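Local coordinates for multicopper oxidase (Uncultured bacterium, PDB 4E9X), which probably couples the one-electron oxidation of substrates to the reduction of oxygen to water, using its bound copper ions, at residues V107-W119 with T146-T160. Sequence-based numbering, arbitrary orientation.
With CU (copper (II) ion), chain D.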
ATOM      1  N   VAL A 107      -8.903  -7.318 -21.554  1.00 13.91           N
ATOM      2  CA  VAL A 107      -9.494  -6.320 -22.411  1.00 13.72           C
ATOM      3  C   VAL A 107     -10.181  -5.266 -21.490  1.00 14.94           C
ATOM      4  O   VAL A 107     -10.901  -5.658 -20.549  1.00 17.35           O
ATOM      5  CB  VAL A 107     -10.555  -6.926 -23.336  1.00 14.18           C
ATOM      6  CG1 VAL A 107     -11.289  -5.803 -24.077  1.00 15.97           C
ATOM      7  CG2 VAL A 107      -9.971  -7.936 -24.300  1.00 15.82           C
ATOM      8  N   ASN A 108      -9.989  -4.009 -21.805  1.00 18.03           N
ATOM      9  CA  ASN A 108     -10.704  -2.956 -21.078  1.00 16.74           C
ATOM     10  C   ASN A 108     -10.617  -3.152 -19.569  1.00 18.78           C
ATOM     11  O   ASN A 108     -11.616  -3.116 -18.839  1.00 18.64           O
ATOM     12  CB  ASN A 108     -12.168  -2.979 -21.581  1.00 20.03           C
ATOM     13  CG  ASN A 108     -12.356  -2.375 -22.969  1.00 22.46           C
ATOM     14  OD1 ASN A 108     -11.457  -1.628 -23.424  1.00 40.85           O
ATOM     15  ND2 ASN A 108     -13.446  -2.565 -23.734  1.00 31.71           N
ATOM     16  N   VAL A 109      -9.451  -3.513 -19.058  1.00 16.18           N
ATOM     17  CA  VAL A 109      -9.345  -4.050 -17.698  1.00 15.59           C
ATOM     18  C   VAL A 109      -9.848  -3.153 -16.579  1.00 14.65           C
ATOM     19  O   VAL A 109     -10.348  -3.661 -15.575  1.00 14.48           O
ATOM     20  CB  VAL A 109      -7.893  -4.469 -17.372  1.00 19.70           C
ATOM     21  CG1 VAL A 109      -7.441  -5.435 -18.473  1.00 25.87           C
ATOM     22  CG2 VAL A 109      -6.923  -3.334 -17.189  1.00 21.78           C
ATOM     23  N   ASN A 110      -9.689  -1.836 -16.723  1.00 12.62           N
ATOM     24  CA  ASN A 110     -10.186  -0.921 -15.690  1.00 13.07           C
ATOM     25  C   ASN A 110     -11.650  -1.180 -15.412  1.00 13.21           C
ATOM     26  O   ASN A 110     -12.080  -1.127 -14.262  1.00 13.20           O
ATOM     27  CB  ASN A 110      -9.924   0.542 -16.082  1.00 13.92           C
ATOM     28  CG  ASN A 110     -10.568   0.968 -17.379  1.00 14.67           C
ATOM     29  OD1 ASN A 110     -10.208   0.416 -18.433  1.00 18.24           O
ATOM     30  ND2 ASN A 110     -11.520   1.860 -17.316  1.00 17.64           N
ATOM     31  N   GLU A 111     -12.432  -1.483 -16.454  1.00 12.03           N
ATOM     32  CA  GLU A 111     -13.838  -1.779 -16.247  1.00 11.59           C
ATOM     33  C   GLU A 111     -14.059  -3.257 -16.029  1.00 10.50           C
ATOM     34  O   GLU A 111     -14.759  -3.678 -15.079  1.00 11.54           O
ATOM     35  CB  GLU A 111     -14.675  -1.293 -17.455  1.00 12.67           C
ATOM     36  CG  GLU A 111     -16.153  -1.607 -17.247  1.00 13.83           C
ATOM     37  CD  GLU A 111     -17.062  -1.530 -18.446  1.00 15.51           C
ATOM     38  OE1 GLU A 111     -16.629  -1.051 -19.512  1.00 18.14           O
ATOM     39  OE2 GLU A 111     -18.236  -1.992 -18.277  1.00 14.91           O
ATOM     40  N   HIS A 112     -13.531  -4.131 -16.921  1.00 11.55           N
ATOM     41  CA  HIS A 112     -13.909  -5.536 -16.884  1.00 10.99           C
ATOM     42  C   HIS A 112     -13.418  -6.215 -15.605  1.00 10.77           C
ATOM     43  O   HIS A 112     -14.153  -7.023 -15.029  1.00 11.41           O
ATOM     44  CB  HIS A 112     -13.401  -6.245 -18.163  1.00 11.97           C
ATOM     45  CG  HIS A 112     -14.184  -5.876 -19.396  1.00 13.22           C
ATOM     46  ND1 HIS A 112     -14.147  -6.685 -20.530  1.00 14.12           N
ATOM     47  CD2 HIS A 112     -14.953  -4.787 -19.662  1.00 14.83           C
ATOM     48  CE1 HIS A 112     -14.899  -6.108 -21.460  1.00 13.92           C
ATOM     49  NE2 HIS A 112     -15.386  -4.979 -20.965  1.00 14.79           N
ATOM     50  N   VAL A 113     -12.165  -5.927 -15.214  1.00 10.96           N
ATOM     51  CA  VAL A 113     -11.610  -6.490 -13.995  1.00 10.50           C
ATOM     52  C   VAL A 113     -12.022  -5.621 -12.825  1.00 10.12           C
ATOM     53  O   VAL A 113     -12.367  -6.140 -11.757  1.00 11.21           O
ATOM     54  CB  VAL A 113     -10.077  -6.674 -14.060  1.00 11.90           C
ATOM     55  CG1 VAL A 113      -9.543  -7.239 -12.763  1.00 16.48           C
ATOM     56  CG2 VAL A 113      -9.745  -7.587 -15.255  1.00 13.64           C
ATOM     57  N   GLY A 114     -12.064  -4.310 -13.000  1.00 10.24           N
ATOM     58  CA  GLY A 114     -12.369  -3.422 -11.854  1.00 10.89           C
ATOM     59  C   GLY A 114     -13.811  -3.559 -11.362  1.00 10.79           C
ATOM     60  O   GLY A 114     -14.026  -3.558 -10.128  1.00 11.96           O
ATOM     61  N   VAL A 115     -14.791  -3.658 -12.283  1.00 10.08           N
ATOM     62  CA  VAL A 115     -16.221  -3.720 -11.822  1.00  9.97           C
ATOM     63  C   VAL A 115     -17.035  -4.792 -12.500  1.00 10.48           C
ATOM     64  O   VAL A 115     -18.210  -4.861 -12.103  1.00 11.88           O
ATOM     65  CB  VAL A 115     -16.940  -2.364 -11.931  1.00 11.18           C
ATOM     66  CG1 VAL A 115     -16.196  -1.303 -11.075  1.00 11.94           C
ATOM     67  CG2 VAL A 115     -17.085  -1.809 -13.363  1.00 14.72           C
ATOM     68  N   ARG A 116     -16.537  -5.604 -13.451  1.00 10.20           N
ATOM     69  CA  ARG A 116     -17.422  -6.558 -14.107  1.00 10.20           C
ATOM     70  C   ARG A 116     -17.105  -7.992 -13.726  1.00  9.69           C
ATOM     71  O   ARG A 116     -17.632  -8.918 -14.338  1.00 10.55           O
ATOM     72  CB  ARG A 116     -17.403  -6.391 -15.635  1.00 10.57           C
ATOM     73  CG  ARG A 116     -17.833  -5.009 -16.097  1.00 11.61           C
ATOM     74  CD  ARG A 116     -19.289  -4.648 -15.773  1.00 12.53           C
ATOM     75  NE  ARG A 116     -19.430  -3.200 -16.101  1.00 12.02           N
ATOM     76  CZ  ARG A 116     -20.374  -2.448 -15.575  1.00 12.61           C
ATOM     77  NH1 ARG A 116     -21.347  -2.933 -14.769  1.00 11.96           N
ATOM     78  NH2 ARG A 116     -20.384  -1.139 -15.862  1.00 13.07           N
ATOM     79  N   GLY A 117     -16.323  -8.192 -12.673  1.00  9.14           N
ATOM     80  CA  GLY A 117     -16.194  -9.494 -12.071  1.00  9.37           C
ATOM     81  C   GLY A 117     -15.459 -10.516 -12.909  1.00  9.07           C
ATOM     82  O   GLY A 117     -15.602 -11.705 -12.675  1.00  8.96           O
ATOM     83  N   MET A 118     -14.632 -10.058 -13.883  1.00  8.71           N
ATOM     84  CA  MET A 118     -13.976 -11.024 -14.793  1.00  9.54           C
ATOM     85  C   MET A 118     -12.688 -11.560 -14.218  1.00  8.60           C
ATOM     86  O   MET A 118     -11.573 -11.281 -14.687  1.00  9.91           O
ATOM     87  CB  MET A 118     -13.693 -10.311 -16.135  1.00 10.23           C
ATOM     88  CG  MET A 118     -15.011  -9.759 -16.746  1.00 10.41           C
ATOM     89  SD  MET A 118     -14.869  -9.635 -18.551  1.00 11.29           S
ATOM     90  CE  MET A 118     -14.807 -11.374 -19.029  1.00 12.90           C
ATOM     91  N   TRP A 119     -12.834 -12.444 -13.207  1.00  8.61           N
ATOM     92  CA  TRP A 119     -11.650 -12.999 -12.554  1.00  9.50           C
ATOM     93  C   TRP A 119     -12.065 -14.217 -11.748  1.00  8.44           C
ATOM     94  O   TRP A 119     -13.243 -14.388 -11.348  1.00  8.90           O
ATOM     95  CB  TRP A 119     -11.033 -11.958 -11.597  1.00  9.69           C
ATOM     96  CG  TRP A 119     -11.949 -11.038 -10.850  1.00  9.39           C
ATOM     97  CD1 TRP A 119     -12.266  -9.754 -11.182  1.00 12.03           C
ATOM     98  CD2 TRP A 119     -12.661 -11.335  -9.635  1.00  9.36           C
ATOM     99  NE1 TRP A 119     -13.128  -9.232 -10.259  1.00 12.92           N
ATOM    100  CE2 TRP A 119     -13.401 -10.164  -9.272  1.00 11.26           C
ATOM    101  CE3 TRP A 119     -12.720 -12.478  -8.796  1.00  9.27           C
ATOM    102  CZ2 TRP A 119     -14.219 -10.086  -8.123  1.00 13.34           C
ATOM    103  CZ3 TRP A 119     -13.532 -12.405  -7.656  1.00 12.14           C
ATOM    104  CH2 TRP A 119     -14.241 -11.238  -7.347  1.00 12.60           C
ATOM    105  N   THR A 146     -13.818  -4.041  -5.537  1.00  8.65           N
ATOM    106  CA  THR A 146     -14.636  -2.860  -5.261  1.00  8.69           C
ATOM    107  C   THR A 146     -15.645  -2.638  -6.382  1.00  8.15           C
ATOM    108  O   THR A 146     -15.504  -3.171  -7.486  1.00 10.39           O
ATOM    109  CB  THR A 146     -13.798  -1.561  -5.053  1.00 10.05           C
ATOM    110  OG1 THR A 146     -13.327  -1.112  -6.323  1.00 10.85           O
ATOM    111  CG2 THR A 146     -12.619  -1.848  -4.129  1.00 11.27           C
ATOM    112  N   TRP A 147     -16.654  -1.816  -6.118  1.00  9.02           N
ATOM    113  CA  TRP A 147     -17.778  -1.665  -7.041  1.00  9.41           C
ATOM    114  C   TRP A 147     -18.176  -0.189  -7.077  1.00  9.23           C
ATOM    115  O   TRP A 147     -18.128   0.481  -6.068  1.00 10.52           O
ATOM    116  CB  TRP A 147     -19.007  -2.468  -6.622  1.00  9.83           C
ATOM    117  CG  TRP A 147     -18.646  -3.924  -6.389  1.00  9.77           C
ATOM    118  CD1 TRP A 147     -18.156  -4.440  -5.206  1.00  9.13           C
ATOM    119  CD2 TRP A 147     -18.699  -4.996  -7.312  1.00 10.08           C
ATOM    120  NE1 TRP A 147     -17.910  -5.806  -5.353  1.00  9.58           N
ATOM    121  CE2 TRP A 147     -18.237  -6.160  -6.636  1.00  9.26           C
ATOM    122  CE3 TRP A 147     -19.091  -5.072  -8.670  1.00  9.88           C
ATOM    123  CZ2 TRP A 147     -18.168  -7.413  -7.269  1.00 10.09           C
ATOM    124  CZ3 TRP A 147     -19.002  -6.339  -9.254  1.00 11.71           C
ATOM    125  CH2 TRP A 147     -18.553  -7.491  -8.581  1.00 10.61           C
ATOM    126  N   GLU A 148     -18.605   0.260  -8.257  1.00 11.21           N
ATOM    127  CA  GLU A 148     -19.035   1.656  -8.452  1.00 12.47           C
ATOM    128  C   GLU A 148     -20.523   1.658  -8.748  1.00 11.29           C
ATOM    129  O   GLU A 148     -20.925   1.295  -9.859  1.00 13.16           O
ATOM    130  CB  GLU A 148     -18.283   2.253  -9.646  1.00 12.93           C
ATOM    131  CG  GLU A 148     -16.779   2.265  -9.364  1.00 14.56           C
ATOM    132  CD  GLU A 148     -15.916   2.425 -10.580  1.00 15.03           C
ATOM    133  OE1 GLU A 148     -16.524   2.629 -11.658  1.00 18.82           O
ATOM    134  OE2 GLU A 148     -14.683   2.354 -10.547  1.00 20.34           O
ATOM    135  N   SER A 149     -21.375   2.010  -7.798  1.00 12.43           N
ATOM    136  CA  SER A 149     -22.808   1.826  -8.007  1.00 14.25           C
ATOM    137  C   SER A 149     -23.344   2.623  -9.191  1.00 15.71           C
ATOM    138  O   SER A 149     -24.355   2.173  -9.776  1.00 17.32           O
ATOM    139  CB  SER A 149     -23.593   2.193  -6.726  1.00 15.62           C
ATOM    140  OG  SER A 149     -23.532   3.573  -6.450  1.00 17.78           O
ATOM    141  N   ALA A 150     -22.715   3.738  -9.551  1.00 14.24           N
ATOM    142  CA  ALA A 150     -23.291   4.510 -10.662  1.00 14.91           C
ATOM    143  C   ALA A 150     -23.307   3.757 -11.979  1.00 14.47           C
ATOM    144  O   ALA A 150     -24.059   4.109 -12.889  1.00 16.88           O
ATOM    145  CB  ALA A 150     -22.505   5.799 -10.854  1.00 21.06           C
ATOM    146  N   VAL A 151     -22.414   2.781 -12.097  1.00 13.79           N
ATOM    147  CA  VAL A 151     -22.370   2.048 -13.386  1.00 13.11           C
ATOM    148  C   VAL A 151     -22.845   0.624 -13.236  1.00 13.14           C
ATOM    149  O   VAL A 151     -22.552  -0.228 -14.111  1.00 14.39           O
ATOM    150  CB  VAL A 151     -20.961   2.107 -14.008  1.00 13.23           C
ATOM    151  CG1 VAL A 151     -20.659   3.592 -14.198  1.00 17.10           C
ATOM    152  CG2 VAL A 151     -19.878   1.380 -13.186  1.00 14.04           C
ATOM    153  N   ALA A 152     -23.587   0.321 -12.181  1.00 13.82           N
ATOM    154  CA  ALA A 152     -24.050  -1.051 -11.987  1.00 13.84           C
ATOM    155  C   ALA A 152     -24.825  -1.605 -13.164  1.00 14.44           C
ATOM    156  O   ALA A 152     -24.782  -2.820 -13.446  1.00 17.66           O
ATOM    157  CB  ALA A 152     -24.927  -1.128 -10.717  1.00 12.02           C
ATOM    158  N   ASP A 153     -25.616  -0.757 -13.802  1.00 17.87           N
ATOM    159  CA  ASP A 153     -26.624  -1.276 -14.754  1.00 23.22           C
ATOM    160  C   ASP A 153     -26.194  -1.050 -16.198  1.00 27.46           C
ATOM    161  O   ASP A 153     -27.058  -1.147 -17.093  1.00 42.74           O
ATOM    162  CB  ASP A 153     -28.005  -0.642 -14.612  1.00 33.27           C
ATOM    163  CG  ASP A 153     -29.168  -1.392 -15.256  1.00 40.54           C
ATOM    164  OD1 ASP A 153     -29.063  -2.592 -15.617  1.00 48.05           O
ATOM    165  OD2 ASP A 153     -30.270  -0.773 -15.433  1.00 52.55           O
ATOM    166  N   LYS A 154     -24.921  -0.694 -16.455  1.00 28.34           N
ATOM    167  CA  LYS A 154     -24.572  -0.309 -17.830  1.00 36.51           C
ATOM    168  C   LYS A 154     -23.136  -0.653 -18.147  1.00 30.75           C
ATOM    169  O   LYS A 154     -22.142  -0.027 -17.809  1.00 32.59           O
ATOM    170  CB  LYS A 154     -24.850   1.194 -18.019  1.00 40.43           C
ATOM    171  CG  LYS A 154     -23.981   2.034 -17.071  1.00 44.39           C
ATOM    172  CD  LYS A 154     -24.813   2.976 -16.223  1.00 50.40           C
ATOM    173  CE  LYS A 154     -24.569   4.409 -16.700  1.00 53.17           C
ATOM    174  NZ  LYS A 154     -25.819   5.246 -16.737  1.00 61.07           N
ATOM    175  N   TYR A 155     -23.052  -1.748 -18.871  1.00 21.96           N
ATOM    176  CA  TYR A 155     -21.784  -2.146 -19.427  1.00 18.10           C
ATOM    177  C   TYR A 155     -21.197  -1.040 -20.301  1.00 20.02           C
ATOM    178  O   TYR A 155     -21.926  -0.246 -20.957  1.00 22.66           O
ATOM    179  CB  TYR A 155     -22.056  -3.387 -20.284  1.00 19.73           C
ATOM    180  CG  TYR A 155     -22.441  -4.685 -19.609  1.00 16.11           C
ATOM    181  CD1 TYR A 155     -21.748  -5.219 -18.543  1.00 15.86           C
ATOM    182  CD2 TYR A 155     -23.548  -5.422 -20.060  1.00 16.71           C
ATOM    183  CE1 TYR A 155     -22.181  -6.401 -18.011  1.00 16.32           C
ATOM    184  CE2 TYR A 155     -23.991  -6.599 -19.537  1.00 16.06           C
ATOM    185  CZ  TYR A 155     -23.275  -7.111 -18.478  1.00 16.34           C
ATOM    186  OH  TYR A 155     -23.677  -8.300 -17.897  1.00 15.45           O
ATOM    187  N   GLY A 156     -19.858  -0.975 -20.360  1.00 18.01           N
ATOM    188  CA  GLY A 156     -19.194   0.022 -21.157  1.00 19.24           C
ATOM    189  C   GLY A 156     -18.696   1.243 -20.441  1.00 17.32           C
ATOM    190  O   GLY A 156     -18.008   2.064 -21.077  1.00 22.97           O
ATOM    191  N   GLU A 157     -19.000   1.369 -19.153  1.00 17.14           N
ATOM    192  CA  GLU A 157     -18.622   2.516 -18.332  1.00 20.93           C
ATOM    193  C   GLU A 157     -18.011   2.002 -17.027  1.00 17.92           C
ATOM    194  O   GLU A 157     -18.287   0.872 -16.650  1.00 15.85           O
ATOM    195  CB  GLU A 157     -19.828   3.365 -17.981  1.00 26.71           C
ATOM    196  CG  GLU A 157     -20.628   3.952 -19.128  1.00 28.19           C
ATOM    197  CD  GLU A 157     -21.589   5.048 -18.647  1.00 33.18           C
ATOM    198  OE1 GLU A 157     -21.635   5.403 -17.441  1.00 52.32           O
ATOM    199  OE2 GLU A 157     -22.319   5.608 -19.479  1.00 57.40           O
ATOM    200  N   GLY A 158     -17.189   2.841 -16.370  1.00 15.27           N
ATOM    201  CA  GLY A 158     -16.668   2.515 -15.055  1.00 16.84           C
ATOM    202  C   GLY A 158     -15.186   2.250 -15.020  1.00 14.79           C
ATOM    203  O   GLY A 158     -14.487   2.156 -16.000  1.00 16.49           O
ATOM    204  N   GLY A 159     -14.690   2.199 -13.794  1.00 15.62           N
ATOM    205  CA  GLY A 159     -13.298   1.898 -13.613  1.00 17.39           C
ATOM    206  C   GLY A 159     -12.312   2.987 -13.887  1.00 17.46           C
ATOM    207  O   GLY A 159     -11.128   2.745 -14.167  1.00 24.24           O
ATOM    208  N   THR A 160     -12.759   4.239 -13.796  1.00 16.79           N
ATOM    209  CA  THR A 160     -11.813   5.347 -13.975  1.00 15.86           C
ATOM    210  C   THR A 160     -11.640   6.161 -12.693  1.00 15.26           C
ATOM    211  O   THR A 160     -12.424   6.050 -11.772  1.00 14.91           O
ATOM    212  CB  THR A 160     -12.344   6.287 -15.098  1.00 16.84           C
ATOM    213  OG1 THR A 160     -13.426   7.054 -14.541  1.00 21.24           O
ATOM    214  CG2 THR A 160     -12.846   5.545 -16.322  1.00 20.21           C
TER
HETATM  215 CU    CU D1401     -13.471  -8.563 -20.687  0.90 12.49          CU
HETATM  216  O   HOH W   1     -12.386  -3.226  -8.001  1.00 10.13           O
HETATM  217  O   HOH W   2     -14.505  -0.463  -8.614  1.00 21.27           O
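Arg116 drives its guanidinium into the turn-rich loop 149-157 and grips Val151 O end-on with two nitrogens, NH1 at 3.0 Å and NH2 at 2.9 Å, the acceptor lying near the guanidinium plane. NH2 also donates to Glu157 O, 3.0 Å away, and NH1 has a further acceptor in Lys24 O. Val115 CG2 covers one face of the guanidinium and Tyr155 CA the other, both off-centre; farther back along the chain Arg116 CD meets the Tyr155 ring at its edge, 3.7 Å from CD1, with ring and guanidinium planes 75° apart. Glu111 fixes the arginine from its own segment: with CG anti to the backbone N (chi1 180°) and the chain extended, OE2 turns its anti lone pair to Arg116 NE in a salt bridge and takes Gly156 N on its syn side, 2.8 Å away. With an alanine here in place of Arg116, the carbonyls of Val151 and Glu157 would probably lose these donors and Glu111 its countercharge, and a gap would open between Val115 and Tyr155.

Packing is tightest where Gly159 meets the helix: its CA lies 3.3 Å from Asn110 O, where a side chain would clash. Asn110 ND2 adds a weak bond to Gly159 O. Nearby, Val115 CG1 rests 3.8 Å from Glu148 CD, whose carboxylate is steadied by a nearly straight bond from Gly159 N to OE1. The join is looser toward Thr146, where water 1 bridges Gly114 O and Thr146 N, and toward the solvent, where Gly156 and Glu157 are exposed at the outer turn.

His112, on the same helix, binds copper through ND1, and Met118 just beyond it through SD; with His57 and Cys105 they complete the mononuclear type 1 copper site of a cupredoxin domain, whose ligand-bearing helix here packs against a loop of the second domain.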